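Local atomic coordinates of VgrG protein (Vibrio cholerae, PDB entry 4DTH), a protein that carries an actin cross-linking toxin domain that binds ATP and magnesium and probably uses them to join monomeric actin into covalent oligomers. Residues S207-L212 with L223-F228; S233-T238 with K316-Y321. All coordinates share one frame; numbering follows the deposited sequence.

Interaction 1 of 2, residues S207-L212 with L223-F228; sequences SQFASL and LAANVF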
loop_
_atom_site.group_PDB
_atom_site.type_symbol
_atom_site.label_atom_id
_atom_site.label_comp_id
_atom_site.label_asym_id
_atom_site.label_seq_id
_atom_site.Cartn_x
_atom_site.Cartn_y
_atom_site.Cartn_z
ATOM N N SER A 207 20.029 -20.259 -5.418
ATOM C CA SER A 207 21.027 -21.303 -5.673
ATOM C C SER A 207 20.436 -22.420 -6.533
ATOM O O SER A 207 21.144 -22.991 -7.368
ATOM C CB SER A 207 21.594 -21.859 -4.372
ATOM O OG SER A 207 20.569 -22.313 -3.505
ATOM N N GLN A 208 19.121 -22.680 -6.377
ATOM C CA GLN A 208 18.429 -23.678 -7.179
ATOM C C GLN A 208 18.483 -23.272 -8.660
ATOM O O GLN A 208 18.861 -24.100 -9.480
ATOM C CB GLN A 208 16.973 -23.853 -6.705
ATOM C CG GLN A 208 16.287 -25.093 -7.297
ATOM C CD GLN A 208 16.544 -26.395 -6.537
ATOM O OE1 GLN A 208 15.903 -27.416 -6.795
ATOM N NE2 GLN A 208 17.457 -26.401 -5.556
ATOM N N PHE A 209 18.196 -21.976 -8.985
ATOM C CA PHE A 209 18.229 -21.504 -10.383
ATOM C C PHE A 209 19.633 -21.694 -10.988
ATOM O O PHE A 209 19.752 -22.137 -12.127
ATOM C CB PHE A 209 17.796 -20.024 -10.493
ATOM C CG PHE A 209 17.688 -19.503 -11.908
ATOM C CD1 PHE A 209 16.594 -19.818 -12.700
ATOM C CD2 PHE A 209 18.702 -18.724 -12.460
ATOM C CE1 PHE A 209 16.497 -19.347 -14.005
ATOM C CE2 PHE A 209 18.607 -18.258 -13.766
ATOM C CZ PHE A 209 17.511 -18.573 -14.532
ATOM N N ALA A 210 20.673 -21.356 -10.220
ATOM C CA ALA A 210 22.072 -21.475 -10.648
ATOM C C ALA A 210 22.400 -22.921 -11.076
ATOM O O ALA A 210 23.043 -23.110 -12.111
ATOM C CB ALA A 210 22.994 -21.024 -9.527
ATOM N N SER A 211 21.888 -23.925 -10.328
ATOM C CA SER A 211 22.058 -25.357 -10.620
ATOM C C SER A 211 21.369 -25.782 -11.914
ATOM O O SER A 211 21.910 -26.621 -12.631
ATOM C CB SER A 211 21.509 -26.207 -9.477
ATOM O OG SER A 211 22.206 -25.976 -8.266
ATOM N N LEU A 212 20.173 -25.221 -12.200
ATOM C CA LEU A 212 19.369 -25.543 -13.382
ATOM C C LEU A 212 19.929 -24.965 -14.674
ATOM O O LEU A 212 19.556 -25.433 -15.754
ATOM C CB LEU A 212 17.918 -24.991 -13.212
ATOM C CG LEU A 212 17.139 -25.328 -11.936
ATOM C CD1 LEU A 212 15.835 -24.591 -11.891
ATOM C CD2 LEU A 212 16.850 -26.805 -11.834
ATOM N N LEU A 223 21.667 -11.690 -11.400
ATOM C CA LEU A 223 20.445 -10.888 -11.529
ATOM C C LEU A 223 19.289 -11.830 -11.919
ATOM O O LEU A 223 18.201 -11.733 -11.342
ATOM C CB LEU A 223 20.630 -9.798 -12.600
ATOM C CG LEU A 223 19.582 -8.688 -12.668
ATOM C CD1 LEU A 223 19.610 -7.825 -11.430
ATOM C CD2 LEU A 223 19.809 -7.815 -13.879
ATOM N N ALA A 224 19.547 -12.770 -12.865
ATOM C CA ALA A 224 18.548 -13.755 -13.295
ATOM C C ALA A 224 18.114 -14.640 -12.128
ATOM O O ALA A 224 16.914 -14.853 -11.965
ATOM C CB ALA A 224 19.084 -14.610 -14.433
ATOM N N ALA A 225 19.078 -15.113 -11.293
ATOM C CA ALA A 225 18.773 -15.958 -10.127
ATOM C C ALA A 225 17.910 -15.214 -9.090
ATOM O O ALA A 225 16.989 -15.807 -8.525
ATOM C CB ALA A 225 20.052 -16.474 -9.492
ATOM N N ASN A 226 18.194 -13.911 -8.873
ATOM C CA ASN A 226 17.433 -13.062 -7.956
ATOM C C ASN A 226 16.006 -12.867 -8.455
ATOM O O ASN A 226 15.065 -13.017 -7.667
ATOM C CB ASN A 226 18.128 -11.703 -7.770
ATOM C CG ASN A 226 19.344 -11.758 -6.873
ATOM O OD1 ASN A 226 19.375 -12.449 -5.865
ATOM N ND2 ASN A 226 20.364 -10.995 -7.184
ATOM N N VAL A 227 15.840 -12.558 -9.760
ATOM C CA VAL A 227 14.515 -12.368 -10.365
ATOM C C VAL A 227 13.726 -13.677 -10.271
ATOM O O VAL A 227 12.552 -13.656 -9.891
ATOM C CB VAL A 227 14.561 -11.811 -11.813
ATOM C CG1 VAL A 227 13.164 -11.789 -12.442
ATOM C CG2 VAL A 227 15.169 -10.407 -11.837
ATOM N N PHE A 228 14.382 -14.808 -10.577
ATOM C CA PHE A 228 13.733 -16.117 -10.498
ATOM C C PHE A 228 13.232 -16.393 -9.087
ATOM O O PHE A 228 12.086 -16.794 -8.941
ATOM C CB PHE A 228 14.689 -17.233 -10.949
ATOM C CG PHE A 228 14.140 -18.628 -10.748
ATOM C CD1 PHE A 228 13.324 -19.216 -11.708
ATOM C CD2 PHE A 228 14.471 -19.367 -9.618
ATOM C CE1 PHE A 228 12.853 -20.523 -11.541
ATOM C CE2 PHE A 228 14.008 -20.681 -9.461
ATOM C CZ PHE A 228 13.191 -21.237 -10.417
#
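F209 reaches from the short helix 204-212 onto A224, A225 and F228 of the long helix 221-245, and nearly the whole contact runs through its benzyl group. Its CA-CB bond points toward the long helix, and with CG anti to the backbone N (chi1 -175°) the ring lies between F228 and the A224-A225 turn. The CB of F209 comes first, 3.5 Å from CD2 of F228 and already above the rim of the second ring. CG comes next, close to both CB and CG of F228. At the ortho positions the ring divides its partners. CD1 sits over one face of F228, toward the rim, and comes within 3.4 Å of F228 CG. CD2 turns to the backbone of the other helix, 3.6 Å from A225 CA, with the A225 methyl carbon a little farther off. Farther out, CE1 still touches CD1 of F228. On the other side F209 CE2 meets the methyl carbon A224 CB at 3.7 Å. The rings of F209 and F228 form an oblique aromatic pair, their planes inclined at 35° and their centroids 4.8 Å apart. F228 adds an off-centre CH-pi contact, its CB 4.1 Å from the centroid of the F209 ring. The small alanines let this aromatic group come right up to the helix backbone, and the local axes approach to 8.7 Å at an angle of 123°. V298 of helix 292-307 also packs on F209. No hydrogen bond joins the two segments, so their hold on each other depends on shape and on dispersion between buried carbon atoms.

Interaction 2 of 2, residues S233-T238 with K316-Y321; sequences SIYLKT and KNVFQY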
loop_
_atom_site.group_PDB
_atom_site.type_symbol
_atom_site.label_atom_id
_atom_site.label_comp_id
_atom_site.label_asym_id
_atom_site.label_seq_id
_atom_site.Cartn_x
_atom_site.Cartn_y
_atom_site.Cartn_z
ATOM N N SER A 233 8.814 -17.195 -5.777
ATOM C CA SER A 233 8.257 -17.073 -4.423
ATOM C C SER A 233 6.840 -16.486 -4.464
ATOM O O SER A 233 5.950 -17.007 -3.799
ATOM C CB SER A 233 9.168 -16.236 -3.529
ATOM O OG SER A 233 10.403 -16.914 -3.332
ATOM N N ILE A 234 6.625 -15.440 -5.281
ATOM C CA ILE A 234 5.308 -14.808 -5.429
ATOM C C ILE A 234 4.307 -15.770 -6.077
ATOM O O ILE A 234 3.183 -15.889 -5.591
ATOM C CB ILE A 234 5.403 -13.458 -6.184
ATOM C CG1 ILE A 234 6.080 -12.400 -5.283
ATOM C CG2 ILE A 234 3.995 -12.977 -6.661
ATOM C CD1 ILE A 234 6.293 -11.057 -5.926
ATOM N N TYR A 235 4.715 -16.442 -7.176
ATOM C CA TYR A 235 3.831 -17.373 -7.889
ATOM C C TYR A 235 3.402 -18.528 -6.982
ATOM O O TYR A 235 2.217 -18.863 -6.949
ATOM C CB TYR A 235 4.503 -17.929 -9.160
ATOM C CG TYR A 235 4.587 -16.998 -10.355
ATOM C CD1 TYR A 235 4.822 -15.632 -10.192
ATOM C CD2 TYR A 235 4.562 -17.500 -11.652
ATOM C CE1 TYR A 235 4.999 -14.790 -11.292
ATOM C CE2 TYR A 235 4.720 -16.667 -12.757
ATOM C CZ TYR A 235 4.969 -15.319 -12.573
ATOM O OH TYR A 235 5.093 -14.514 -13.675
ATOM N N LEU A 236 4.363 -19.116 -6.229
ATOM C CA LEU A 236 4.093 -20.224 -5.311
ATOM C C LEU A 236 3.191 -19.792 -4.160
ATOM O O LEU A 236 2.261 -20.520 -3.821
ATOM C CB LEU A 236 5.393 -20.857 -4.777
ATOM C CG LEU A 236 6.268 -21.596 -5.793
ATOM C CD1 LEU A 236 7.518 -22.158 -5.107
ATOM C CD2 LEU A 236 5.499 -22.714 -6.506
ATOM N N LYS A 237 3.440 -18.599 -3.581
ATOM C CA LYS A 237 2.599 -18.061 -2.509
ATOM C C LYS A 237 1.166 -17.802 -3.003
ATOM O O LYS A 237 0.210 -18.095 -2.277
ATOM C CB LYS A 237 3.213 -16.793 -1.883
ATOM C CG LYS A 237 2.421 -16.233 -0.693
ATOM C CD LYS A 237 2.430 -17.161 0.523
ATOM C CE LYS A 237 1.801 -16.488 1.715
ATOM N NZ LYS A 237 1.890 -17.369 2.905
ATOM N N THR A 238 1.024 -17.272 -4.243
ATOM C CA THR A 238 -0.298 -17.009 -4.827
ATOM C C THR A 238 -1.073 -18.331 -4.950
ATOM O O THR A 238 -2.246 -18.388 -4.576
ATOM C CB THR A 238 -0.183 -16.231 -6.140
ATOM O OG1 THR A 238 0.485 -14.996 -5.873
ATOM C CG2 THR A 238 -1.558 -15.917 -6.748
ATOM N N LYS A 316 -0.900 -23.528 -14.302
ATOM C CA LYS A 316 -1.101 -22.854 -15.595
ATOM C C LYS A 316 -1.808 -21.533 -15.392
ATOM O O LYS A 316 -1.396 -20.523 -15.963
ATOM C CB LYS A 316 -1.906 -23.769 -16.560
ATOM C CG LYS A 316 -2.279 -23.154 -17.918
ATOM C CD LYS A 316 -3.781 -23.266 -18.210
ATOM C CE LYS A 316 -4.160 -22.498 -19.454
ATOM N NZ LYS A 316 -5.408 -21.708 -19.269
ATOM N N ASN A 317 -2.877 -21.534 -14.574
ATOM C CA ASN A 317 -3.640 -20.329 -14.305
ATOM C C ASN A 317 -2.866 -19.245 -13.559
ATOM O O ASN A 317 -2.976 -18.081 -13.927
ATOM C CB ASN A 317 -4.979 -20.659 -13.665
ATOM C CG ASN A 317 -5.971 -21.119 -14.709
ATOM O OD1 ASN A 317 -6.480 -20.309 -15.492
ATOM N ND2 ASN A 317 -6.210 -22.427 -14.790
ATOM N N VAL A 318 -2.058 -19.623 -12.553
ATOM C CA VAL A 318 -1.234 -18.670 -11.794
ATOM C C VAL A 318 -0.148 -18.121 -12.737
ATOM O O VAL A 318 0.045 -16.907 -12.797
ATOM C CB VAL A 318 -0.633 -19.295 -10.494
ATOM C CG1 VAL A 318 0.455 -18.398 -9.892
ATOM C CG2 VAL A 318 -1.729 -19.573 -9.456
ATOM N N PHE A 319 0.533 -19.015 -13.482
ATOM C CA PHE A 319 1.576 -18.604 -14.426
ATOM C C PHE A 319 1.035 -17.600 -15.452
ATOM O O PHE A 319 1.599 -16.514 -15.559
ATOM C CB PHE A 319 2.247 -19.821 -15.099
ATOM C CG PHE A 319 3.442 -19.445 -15.946
ATOM C CD1 PHE A 319 3.282 -19.076 -17.278
ATOM C CD2 PHE A 319 4.724 -19.425 -15.401
ATOM C CE1 PHE A 319 4.385 -18.691 -18.052
ATOM C CE2 PHE A 319 5.828 -19.050 -16.181
ATOM C CZ PHE A 319 5.648 -18.689 -17.501
ATOM N N GLN A 320 -0.081 -17.922 -16.147
ATOM C CA GLN A 320 -0.703 -17.042 -17.151
ATOM C C GLN A 320 -1.175 -15.721 -16.545
ATOM O O GLN A 320 -0.977 -14.663 -17.146
ATOM C CB GLN A 320 -1.879 -17.749 -17.863
ATOM C CG GLN A 320 -2.373 -17.001 -19.121
ATOM C CD GLN A 320 -3.761 -17.382 -19.607
ATOM O OE1 GLN A 320 -4.521 -18.102 -18.949
ATOM N NE2 GLN A 320 -4.140 -16.864 -20.769
ATOM N N TYR A 321 -1.803 -15.783 -15.353
ATOM C CA TYR A 321 -2.295 -14.611 -14.661
ATOM C C TYR A 321 -1.185 -13.563 -14.515
ATOM O O TYR A 321 -1.378 -12.413 -14.901
ATOM C CB TYR A 321 -2.862 -14.995 -13.283
ATOM C CG TYR A 321 -3.316 -13.800 -12.479
ATOM C CD1 TYR A 321 -4.531 -13.174 -12.750
ATOM C CD2 TYR A 321 -2.533 -13.292 -11.444
ATOM C CE1 TYR A 321 -4.950 -12.064 -12.018
ATOM C CE2 TYR A 321 -2.940 -12.183 -10.706
ATOM C CZ TYR A 321 -4.153 -11.575 -10.995
ATOM O OH TYR A 321 -4.563 -10.495 -10.269
#
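Y235 and T238 of helix 221-245 face V318 and F319 of helix 312-323, and the contact has an aliphatic and an aromatic part, flanked by a polar bond inside one helix. The aliphatic part centres on one methyl of V318. Its CG1, anti to the backbone N (chi1 167°), points into the backbone of the other helix and lies 3.5 Å from the carbonyl O of Y235. The same methyl, V318 CG1, meets Y235 CB at 4.1 Å and, more loosely, the CB of T238 at 4.4 Å. The aromatic part is a meeting of two six-membered rings near their rims. CD2 of F319 lies in the plane of the Y235 ring, at its edge, 3.8 Å from Y235 CE2; from the side of F319 the approach is oblique. Y235 also stacks with F322, one residue beyond the segment, and M299 and I302 of helix 292-307 lie against it, so two other helices, 312-323 and 292-307, contribute contacts to this tyrosine.

The polar bond stays within helix 221-245. T238 OG1 donates to the carbonyl O of I234 at 2.9 Å, from above the carbonyl plane and 37° out of it, while T238 N reaches that oxygen from the opposite face. Two bonds thus grip one acceptor, and the hydroxyl is turned back to its own helix, while the CB of the same residue is near V318. The local axes approach to 9.9 Å and run at 133° to each other. This is apolar helix-helix packing in the helical region of the actin cross-linking domain, with no hydrogen bond between the two segments.

How the interactions relate
Interactions 1 and 2 are successive contacts along helix 221-245, with centres about 17 Å apart and nearest atoms about 5 Å apart, so they do not touch directly. The first joins an early part of that helix to helix 204-212, close by in sequence; the second joins its middle to helix 312-323, whose segment begins 78 residues farther on. In sequence, both segments of interaction 1 precede those of interaction 2. Helix 292-307 contacts side chains of both, and the two lie on the same side of the chain's centre. Helix 221-245 is thus common to both, meeting a sequence neighbour at one point and a distant helix of the actin cross-linking domain at the other.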